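Local structure of Fe-regulated protein B (Neisseria meningitidis, 4AIP) at residues 60-65 / 488-493; 108-113 / 536-541; 370-373 / 377-380; 92-97 / 588-593. The protein transports iron across the meningococcal outer membrane as a TonB-dependent transporter, probably taking up siderophore-bound iron as family members do. One frame throughout, in Å; residues are numbered along the deposited sequence.

Contact 1: residues 60-65 / 488-493; sequences GDRQGS and IWQPHE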
# COMPACT_ATOMS: atom_id res chain seq x y z
N GLY B 60 38.48 -21.79 -14.36
CA GLY B 60 37.79 -21.39 -13.09
C GLY B 60 38.38 -20.16 -12.40
O GLY B 60 38.92 -19.29 -13.07
N ASP B 61 38.26 -20.08 -11.06
CA ASP B 61 38.91 -19.01 -10.29
C ASP B 61 40.27 -19.48 -9.90
O ASP B 61 40.41 -20.56 -9.30
CB ASP B 61 38.15 -18.66 -9.01
CG ASP B 61 36.80 -18.02 -9.29
OD1 ASP B 61 36.71 -17.09 -10.12
OD2 ASP B 61 35.83 -18.45 -8.64
N ARG B 62 41.29 -18.70 -10.24
CA ARG B 62 42.67 -19.13 -10.01
C ARG B 62 43.57 -18.09 -9.36
O ARG B 62 44.77 -18.10 -9.58
CB ARG B 62 43.33 -19.62 -11.29
CG ARG B 62 42.76 -20.89 -11.84
CD ARG B 62 42.76 -20.70 -13.30
NE ARG B 62 43.86 -21.23 -14.07
CZ ARG B 62 44.46 -20.65 -15.11
NH1 ARG B 62 44.24 -19.48 -15.49
NH2 ARG B 62 45.37 -21.23 -15.78
N GLN B 63 42.99 -17.20 -8.57
CA GLN B 63 43.82 -16.26 -7.82
C GLN B 63 43.74 -16.55 -6.33
O GLN B 63 43.57 -15.65 -5.52
CB GLN B 63 43.46 -14.84 -8.17
CG GLN B 63 43.90 -14.49 -9.56
CD GLN B 63 43.42 -13.15 -9.99
OE1 GLN B 63 42.66 -13.04 -10.99
NE2 GLN B 63 43.84 -12.11 -9.24
N GLY B 64 43.92 -17.83 -6.01
CA GLY B 64 43.63 -18.36 -4.71
C GLY B 64 42.20 -18.01 -4.31
O GLY B 64 41.22 -18.58 -4.81
N SER B 65 42.11 -17.00 -3.48
CA SER B 65 40.87 -16.65 -2.83
C SER B 65 40.48 -15.17 -3.07
O SER B 65 39.50 -14.65 -2.49
CB SER B 65 41.04 -16.91 -1.33
OG SER B 65 39.88 -16.63 -0.64
N ILE B 488 49.25 -16.06 -13.38
CA ILE B 488 48.78 -17.32 -12.89
C ILE B 488 49.61 -18.42 -13.54
O ILE B 488 49.88 -18.40 -14.75
CB ILE B 488 47.29 -17.59 -13.20
CG1 ILE B 488 46.38 -16.49 -12.63
CG2 ILE B 488 46.90 -18.99 -12.70
CD1 ILE B 488 45.02 -16.37 -13.36
N TRP B 489 49.99 -19.40 -12.72
CA TRP B 489 50.71 -20.54 -13.21
C TRP B 489 49.97 -21.83 -12.90
O TRP B 489 49.66 -22.13 -11.77
CB TRP B 489 52.09 -20.52 -12.60
CG TRP B 489 52.95 -21.64 -13.04
CD1 TRP B 489 53.11 -22.12 -14.30
CD2 TRP B 489 53.76 -22.43 -12.20
NE1 TRP B 489 53.96 -23.18 -14.30
CE2 TRP B 489 54.40 -23.39 -13.02
CE3 TRP B 489 54.01 -22.42 -10.81
CZ2 TRP B 489 55.30 -24.35 -12.50
CZ3 TRP B 489 54.88 -23.34 -10.29
CH2 TRP B 489 55.53 -24.32 -11.14
N GLN B 490 49.70 -22.60 -13.93
CA GLN B 490 49.00 -23.84 -13.76
C GLN B 490 49.81 -25.03 -14.31
O GLN B 490 49.58 -25.50 -15.41
CB GLN B 490 47.60 -23.75 -14.37
CG GLN B 490 46.92 -25.10 -14.43
CD GLN B 490 45.41 -25.07 -14.31
OE1 GLN B 490 44.73 -24.10 -14.71
NE2 GLN B 490 44.85 -26.16 -13.74
N PRO B 491 50.74 -25.53 -13.50
CA PRO B 491 51.67 -26.61 -13.87
C PRO B 491 51.09 -27.99 -14.00
O PRO B 491 51.67 -28.82 -14.69
CB PRO B 491 52.65 -26.64 -12.71
CG PRO B 491 52.22 -25.62 -11.76
CD PRO B 491 50.92 -25.07 -12.12
N HIS B 492 49.99 -28.24 -13.29
CA HIS B 492 49.37 -29.58 -13.15
C HIS B 492 47.91 -29.23 -13.28
O HIS B 492 47.52 -28.08 -13.08
CB HIS B 492 49.63 -30.21 -11.75
CG HIS B 492 48.99 -31.56 -11.54
ND1 HIS B 492 49.58 -32.74 -11.94
CD2 HIS B 492 47.82 -31.92 -10.94
CE1 HIS B 492 48.81 -33.76 -11.62
NE2 HIS B 492 47.73 -33.29 -11.03
N GLU B 493 47.09 -30.20 -13.61
CA GLU B 493 45.71 -29.85 -13.80
C GLU B 493 44.93 -29.61 -12.50
O GLU B 493 43.85 -29.03 -12.52
CB GLU B 493 45.05 -30.89 -14.66
CG GLU B 493 44.86 -32.16 -13.93
CD GLU B 493 44.08 -33.14 -14.76
OE1 GLU B 493 43.33 -32.64 -15.67
OE2 GLU B 493 44.20 -34.38 -14.52

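Contact 2: residues 108-113 / 536-541; sequences TLRGMG and NTEIGF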
# COMPACT_ATOMS: atom_id res chain seq x y z
N THR B 108 32.16 -5.31 6.08
CA THR B 108 33.62 -5.21 5.94
C THR B 108 34.06 -6.38 5.13
O THR B 108 33.49 -7.47 5.25
CB THR B 108 34.37 -5.21 7.26
OG1 THR B 108 34.07 -6.42 7.93
CG2 THR B 108 33.93 -4.06 8.08
N LEU B 109 35.07 -6.13 4.30
CA LEU B 109 35.78 -7.15 3.53
C LEU B 109 37.29 -6.96 3.86
O LEU B 109 37.86 -5.83 3.76
CB LEU B 109 35.49 -7.00 2.05
CG LEU B 109 36.13 -8.06 1.14
CD1 LEU B 109 35.71 -9.47 1.49
CD2 LEU B 109 35.77 -7.81 -0.35
N ARG B 110 37.92 -8.05 4.31
CA ARG B 110 39.31 -8.08 4.86
C ARG B 110 39.40 -6.90 5.77
O ARG B 110 40.32 -6.10 5.63
CB ARG B 110 40.35 -7.95 3.75
CG ARG B 110 40.34 -9.02 2.71
CD ARG B 110 41.44 -8.81 1.68
NE ARG B 110 41.68 -10.04 0.89
CZ ARG B 110 42.31 -10.05 -0.29
NH1 ARG B 110 42.80 -8.91 -0.82
NH2 ARG B 110 42.45 -11.20 -0.93
N GLY B 111 38.38 -6.69 6.58
CA GLY B 111 38.47 -5.61 7.59
C GLY B 111 38.18 -4.18 7.09
O GLY B 111 38.12 -3.22 7.90
N MET B 112 37.99 -4.05 5.78
CA MET B 112 37.76 -2.76 5.18
C MET B 112 36.26 -2.49 4.96
O MET B 112 35.54 -3.36 4.39
CB MET B 112 38.46 -2.68 3.84
CG MET B 112 40.01 -2.64 3.81
SD MET B 112 40.76 -1.36 4.84
CE MET B 112 40.07 0.12 4.08
N GLY B 113 35.80 -1.30 5.41
CA GLY B 113 34.39 -0.87 5.27
C GLY B 113 33.84 -0.38 3.92
O GLY B 113 34.57 -0.30 2.91
N ASN B 536 48.27 -3.00 -4.20
CA ASN B 536 47.87 -4.23 -3.62
C ASN B 536 48.68 -5.36 -4.25
O ASN B 536 48.67 -5.58 -5.47
CB ASN B 536 46.36 -4.43 -3.78
CG ASN B 536 45.92 -5.84 -3.42
OD1 ASN B 536 45.82 -6.21 -2.22
ND2 ASN B 536 45.69 -6.66 -4.47
N THR B 537 49.42 -6.08 -3.41
CA THR B 537 50.23 -7.18 -3.89
C THR B 537 49.71 -8.40 -3.22
O THR B 537 49.44 -8.36 -2.01
CB THR B 537 51.67 -7.05 -3.37
OG1 THR B 537 52.16 -5.73 -3.68
CG2 THR B 537 52.56 -8.13 -4.00
N GLU B 538 49.59 -9.49 -3.97
CA GLU B 538 49.17 -10.69 -3.30
C GLU B 538 49.53 -11.98 -3.99
O GLU B 538 49.77 -11.98 -5.21
CB GLU B 538 47.68 -10.58 -2.99
CG GLU B 538 46.66 -10.96 -3.97
CD GLU B 538 45.30 -10.93 -3.28
OE1 GLU B 538 44.75 -9.80 -3.04
OE2 GLU B 538 44.80 -12.07 -2.96
N ILE B 539 49.59 -13.05 -3.23
CA ILE B 539 49.86 -14.40 -3.77
C ILE B 539 48.74 -15.39 -3.43
O ILE B 539 47.94 -15.11 -2.52
CB ILE B 539 51.18 -14.97 -3.22
CG1 ILE B 539 51.26 -14.72 -1.71
CG2 ILE B 539 52.38 -14.23 -3.92
CD1 ILE B 539 52.01 -15.75 -0.95
N GLY B 540 48.70 -16.52 -4.12
CA GLY B 540 47.63 -17.45 -3.91
C GLY B 540 47.87 -18.80 -4.51
O GLY B 540 48.78 -18.98 -5.31
N PHE B 541 47.07 -19.78 -4.10
CA PHE B 541 47.15 -21.07 -4.73
C PHE B 541 45.75 -21.63 -4.74
O PHE B 541 44.94 -21.24 -3.87
CB PHE B 541 48.12 -21.98 -3.95
CG PHE B 541 47.53 -22.59 -2.71
CD1 PHE B 541 46.83 -23.79 -2.78
CD2 PHE B 541 47.65 -21.95 -1.48
CE1 PHE B 541 46.25 -24.38 -1.59
CE2 PHE B 541 47.10 -22.54 -0.30
CZ PHE B 541 46.41 -23.74 -0.37

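Contact 3: residues 370-373 / 377-380; sequences SRLA and LLKY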
# COMPACT_ATOMS: atom_id res chain seq x y z
N SER B 370 38.82 -7.94 -27.61
CA SER B 370 39.35 -8.19 -28.93
C SER B 370 40.41 -9.21 -28.85
O SER B 370 41.38 -9.10 -28.07
CB SER B 370 40.02 -6.96 -29.51
OG SER B 370 39.38 -6.61 -30.70
N ARG B 371 40.29 -10.17 -29.72
CA ARG B 371 41.22 -11.23 -29.79
C ARG B 371 42.40 -10.96 -30.73
O ARG B 371 42.23 -11.06 -31.93
CB ARG B 371 40.46 -12.37 -30.36
CG ARG B 371 41.34 -13.51 -30.64
CD ARG B 371 40.56 -14.60 -30.15
NE ARG B 371 40.42 -14.47 -28.70
CZ ARG B 371 40.47 -15.54 -27.92
NH1 ARG B 371 40.68 -16.71 -28.54
NH2 ARG B 371 40.35 -15.48 -26.57
N LEU B 372 43.58 -10.69 -30.19
CA LEU B 372 44.75 -10.44 -31.04
C LEU B 372 45.45 -11.67 -31.64
O LEU B 372 46.31 -11.51 -32.49
CB LEU B 372 45.74 -9.56 -30.30
CG LEU B 372 45.37 -8.09 -30.34
CD1 LEU B 372 44.00 -7.82 -29.81
CD2 LEU B 372 46.40 -7.35 -29.53
N ALA B 373 45.05 -12.88 -31.20
CA ALA B 373 45.71 -14.15 -31.50
C ALA B 373 45.01 -15.20 -30.66
O ALA B 373 44.43 -14.86 -29.62
CB ALA B 373 47.17 -14.10 -31.12
N LEU B 377 44.05 -12.05 -25.42
CA LEU B 377 42.85 -11.29 -25.46
C LEU B 377 43.20 -9.90 -25.06
O LEU B 377 44.01 -9.68 -24.17
CB LEU B 377 41.78 -11.88 -24.52
CG LEU B 377 40.35 -11.28 -24.53
CD1 LEU B 377 39.54 -11.70 -25.75
CD2 LEU B 377 39.62 -11.71 -23.26
N LEU B 378 42.57 -8.94 -25.72
CA LEU B 378 42.75 -7.53 -25.35
C LEU B 378 41.43 -7.04 -24.90
O LEU B 378 40.47 -7.13 -25.64
CB LEU B 378 43.27 -6.73 -26.54
CG LEU B 378 43.62 -5.28 -26.22
CD1 LEU B 378 44.93 -5.18 -25.44
CD2 LEU B 378 43.68 -4.38 -27.50
N LYS B 379 41.35 -6.55 -23.69
CA LYS B 379 40.11 -5.96 -23.19
C LYS B 379 40.41 -4.48 -23.15
O LYS B 379 41.55 -4.11 -22.87
CB LYS B 379 39.80 -6.36 -21.75
CG LYS B 379 39.68 -7.82 -21.52
CD LYS B 379 39.40 -8.14 -20.04
CE LYS B 379 37.92 -8.20 -19.75
NZ LYS B 379 37.31 -9.30 -20.56
N TYR B 380 39.40 -3.65 -23.43
CA TYR B 380 39.57 -2.22 -23.33
C TYR B 380 38.18 -1.67 -23.20
O TYR B 380 37.23 -2.31 -23.64
CB TYR B 380 40.33 -1.63 -24.56
CG TYR B 380 39.74 -1.98 -25.89
CD1 TYR B 380 38.75 -1.20 -26.48
CD2 TYR B 380 40.18 -3.12 -26.59
CE1 TYR B 380 38.18 -1.54 -27.75
CE2 TYR B 380 39.65 -3.46 -27.88
CZ TYR B 380 38.65 -2.67 -28.44
OH TYR B 380 38.12 -3.03 -29.66

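Contact 4: residues 92-97 / 588-593; sequences EPSIDF and GYELGA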
# COMPACT_ATOMS: atom_id res chain seq x y z
N GLU B 92 31.44 -17.19 4.59
CA GLU B 92 32.58 -16.48 3.96
C GLU B 92 33.26 -15.71 5.07
O GLU B 92 32.65 -14.77 5.62
CB GLU B 92 32.05 -15.48 2.93
CG GLU B 92 32.83 -15.41 1.70
CD GLU B 92 32.70 -16.61 0.76
OE1 GLU B 92 31.70 -17.37 0.76
OE2 GLU B 92 33.65 -16.74 -0.03
N PRO B 93 34.53 -16.13 5.44
CA PRO B 93 35.27 -15.56 6.58
C PRO B 93 35.82 -14.17 6.43
O PRO B 93 35.96 -13.46 7.44
CB PRO B 93 36.39 -16.55 6.81
CG PRO B 93 36.53 -17.30 5.57
CD PRO B 93 35.18 -17.35 4.93
N SER B 94 36.10 -13.75 5.21
CA SER B 94 36.63 -12.38 5.03
C SER B 94 35.51 -11.33 5.01
O SER B 94 35.77 -10.11 5.00
CB SER B 94 37.44 -12.27 3.72
OG SER B 94 36.64 -12.71 2.61
N ILE B 95 34.26 -11.79 4.97
CA ILE B 95 33.11 -10.86 4.98
C ILE B 95 32.43 -10.80 6.30
O ILE B 95 32.13 -11.84 6.86
CB ILE B 95 32.06 -11.24 3.93
CG1 ILE B 95 32.77 -11.67 2.65
CG2 ILE B 95 31.08 -10.06 3.68
CD1 ILE B 95 31.97 -11.47 1.35
N ASP B 96 32.12 -9.59 6.79
CA ASP B 96 31.55 -9.50 8.17
C ASP B 96 30.55 -8.40 8.17
O ASP B 96 30.78 -7.35 7.58
CB ASP B 96 32.67 -9.26 9.23
CG ASP B 96 32.19 -9.41 10.67
OD1 ASP B 96 31.93 -10.55 11.09
OD2 ASP B 96 32.13 -8.38 11.40
N PHE B 97 29.40 -8.65 8.80
CA PHE B 97 28.30 -7.69 8.81
C PHE B 97 28.01 -7.24 10.22
O PHE B 97 27.89 -8.06 11.08
CB PHE B 97 27.06 -8.36 8.32
CG PHE B 97 27.08 -8.73 6.90
CD1 PHE B 97 27.72 -9.92 6.50
CD2 PHE B 97 26.41 -7.93 5.94
CE1 PHE B 97 27.71 -10.31 5.15
CE2 PHE B 97 26.37 -8.30 4.61
CZ PHE B 97 27.04 -9.48 4.19
N GLY B 588 47.02 -9.71 5.31
CA GLY B 588 46.51 -10.90 6.00
C GLY B 588 46.40 -12.08 5.07
O GLY B 588 47.08 -12.16 4.07
N TYR B 589 45.51 -12.99 5.39
CA TYR B 589 45.43 -14.21 4.71
C TYR B 589 44.01 -14.71 4.81
O TYR B 589 43.23 -14.19 5.62
CB TYR B 589 46.45 -15.22 5.33
CG TYR B 589 46.21 -15.52 6.79
CD1 TYR B 589 46.59 -14.59 7.78
CD2 TYR B 589 45.57 -16.70 7.18
CE1 TYR B 589 46.40 -14.84 9.15
CE2 TYR B 589 45.36 -16.98 8.58
CZ TYR B 589 45.77 -16.05 9.55
OH TYR B 589 45.58 -16.29 10.90
N GLU B 590 43.72 -15.68 3.94
CA GLU B 590 42.53 -16.53 3.91
C GLU B 590 42.93 -17.98 3.45
O GLU B 590 43.69 -18.15 2.46
CB GLU B 590 41.51 -16.00 2.93
CG GLU B 590 40.18 -16.78 2.88
CD GLU B 590 38.96 -15.90 2.38
OE1 GLU B 590 39.13 -14.63 2.26
OE2 GLU B 590 37.87 -16.49 2.09
N LEU B 591 42.40 -18.98 4.16
CA LEU B 591 42.45 -20.35 3.74
C LEU B 591 41.01 -20.88 3.54
O LEU B 591 40.06 -20.44 4.21
CB LEU B 591 43.20 -21.20 4.77
CG LEU B 591 44.71 -20.90 4.90
CD1 LEU B 591 45.32 -21.53 6.15
CD2 LEU B 591 45.48 -21.36 3.64
N GLY B 592 40.85 -21.83 2.64
CA GLY B 592 39.57 -22.52 2.50
C GLY B 592 39.84 -23.96 2.02
O GLY B 592 40.85 -24.22 1.30
N ALA B 593 38.97 -24.88 2.43
CA ALA B 593 39.05 -26.26 1.97
C ALA B 593 37.66 -26.79 1.94
O ALA B 593 36.79 -26.30 2.69
CB ALA B 593 39.86 -27.11 2.91

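Contact 1: residues 60-65 / 488-493
Arg62 meets Gln490 side-on, sending two of its guanidinium nitrogens to a single amide oxygen. Arg62 NE lies 3.1 Å from Gln490 OE1, and Arg62 NH2 stands at the same 3.1 Å from that oxygen. Both N-H directions are bent, at 139° and 138°, as expected when two donors converge on one acceptor. NH2 takes a lone pair in the carbonyl plane, whereas NE comes in tilted from it; the two flat groups are turned 40° apart. Ile488 supplies an apolar floor: its CG2 lies over the centre of one guanidinium face, 3.8 Å from Arg62 CZ, and its CD1 is 3.8 Å from Arg62 NH1. The arginine chain reaches this place by bending at chi2 and chi3. The amide's other end, Gln490 NE2, makes a weak hydrogen bond of 3.4 Å to His492 O, a light additional restraint at most. Further out, Ser498 OG bonds to Arg62 O, and Asp61 OD1 bonds to Thr69 OG1. The contact therefore joins the start of the plug to the inner surface and end of a barrel hairpin (475-490 and 495-506), the plug-in-barrel arrangement of TonB-dependent transporters.

Contact 2: residues 108-113 / 536-541
Arg110 and Glu538 face each other end-on, with NH1 and NH2 of the guanidinium directed at the two carboxylate oxygens. The planes are twisted 36° from one another, so the pairing is bidentate without being flat. Arg110 NH1 lies 3.1 Å from Glu538 OE1, which it meets on the syn side and slightly out of the carboxylate plane. Arg110 NH2 stands 3.2 Å from Glu538 OE2 and uses that oxygen's syn lone pair, but OE2 is tilted from the guanidinium plane. A third, weak bond runs from Arg110 NH2 to Glu538 OE1 at 3.4 Å. Arg110, its chain extended from CG to NE, and Glu538 bridge the space together; even the nearest CA atoms, Arg110 CA and Asn536 CA, are 12.6 Å apart. Glu538 answers from its strand with CG held between backbone N and carbonyl carbon (chi1 86°) and the remainder extended. Arg110 also makes a cation-pi contact with Phe555, and Ser553 OG gives Glu538 OE2 a weak bond. Both charged residues are buried, and their pairing would offset the cost of placing charge there. The arginine leaves from a type I' turn, Leu109 to Met112, with Met112 N 2.7 Å from Leu109 O. A plug hairpin tip thus salt-bridges the inner wall of the barrel, consistent with the plug-barrel interface of TonB-dependent transporters.

Contact 3: residues 370-373 / 377-380
Tyr380 presents a ring edge to Ser370, with Ser370 CB near the ring plane and 3.9 Å from Tyr380 CE2. Beyond the two segments the same ring meets that of Phe368, their planes about 10° apart. The other flat group is the Arg371 guanidinium, which has Leu377 CD1 in its plane at the edge, 4.0 Å from Arg371 NH2. These contacts decorate an antiparallel beta hairpin of the transmembrane barrel, strands 355-371 and 376-390. Ser370 and Leu378 form a hydrogen-bonded pair: Ser370 N lies 2.7 Å from Leu378 O in an almost straight bond (179°), and Leu378 N lies 2.6 Å from Ser370 O. Arg371 and Leu377 form the adjacent non-hydrogen-bonded pair, with CA atoms 4.6 Å apart. Side chains therefore alternate, Ser370 and Leu378 on one face of the sheet, Arg371 and Leu377 on the other. A kink at chi3 (-65°) and an off-straight chi2 turn the guanidinium back beside Leu377. On that face Lys379 also makes a salt bridge to Asp369, outside the segments. Where the chain turns its corner at Leu372, this side chain folds back against the opposite strand, and Leu372 CD1 packs on Leu378 CB at 3.5 Å.

Contact 4: residues 92-97 / 588-593
Glu590 reaches from a barrel strand to Pro93 and Ser94 of the plug, another piece of the plug-in-barrel interface of this transporter family. Its CB points from strand 575-597 toward the plug loop that precedes strand 95-97. CG lies anti to the backbone N (chi1 -176°) and the chain stays extended beyond it, which carries the carboxylate across a gap of 7.3 Å between Ser94 CA and Glu590 CA. At CD the first plug atoms come within range, Ser94 OG being 4.0 Å from Glu590 CD. The oxygens then divide their neighbours. Glu590 OE1 sits against the serine, 3.2 Å from Ser94 CB and 3.2 Å from Ser94 OG. OE2 rests beside the proline ring, Glu590 OE2 being 3.8 Å from Pro93 CG, with the two side chains crossing at about a right angle. The stronger polar partners of the carboxylate lie outside both segments: Arg68 makes a salt bridge to OE2, and Lys151 makes one to OE1. Lys151 NZ also hydrogen-bonds Ser94 OG, so one ammonium group links the serine to the glutamate. These two bases probably stabilise the buried negative charge and would offset repulsion from a second acid, Glu92 OE2 lying 4.7 Å from Glu590 OE2.

In the fold
Contacts 1, 2 and 4 each join the plug to the barrel, whereas contact 3 is a hairpin within the barrel. Contacts 2 and 4 are closest, their centres about 9 Å apart, because strands 95-97 and 107-109 pair in one small plug sheet: Thr108 N lies 2.9 Å from Asp96 O, a probable hydrogen bond. Contact 1, centred about 19 Å from contact 4, touches it where Ser65 OG packs 3.2 Å from Glu590 CD. Contact 3 touches none: its nearest atoms are about 11 Å from contact 1, 17 Å from contact 2 and 22 Å from contact 4. All four lie away from the detergent pocket and from Arg276, which binds L-glutamate in a structure of this protein.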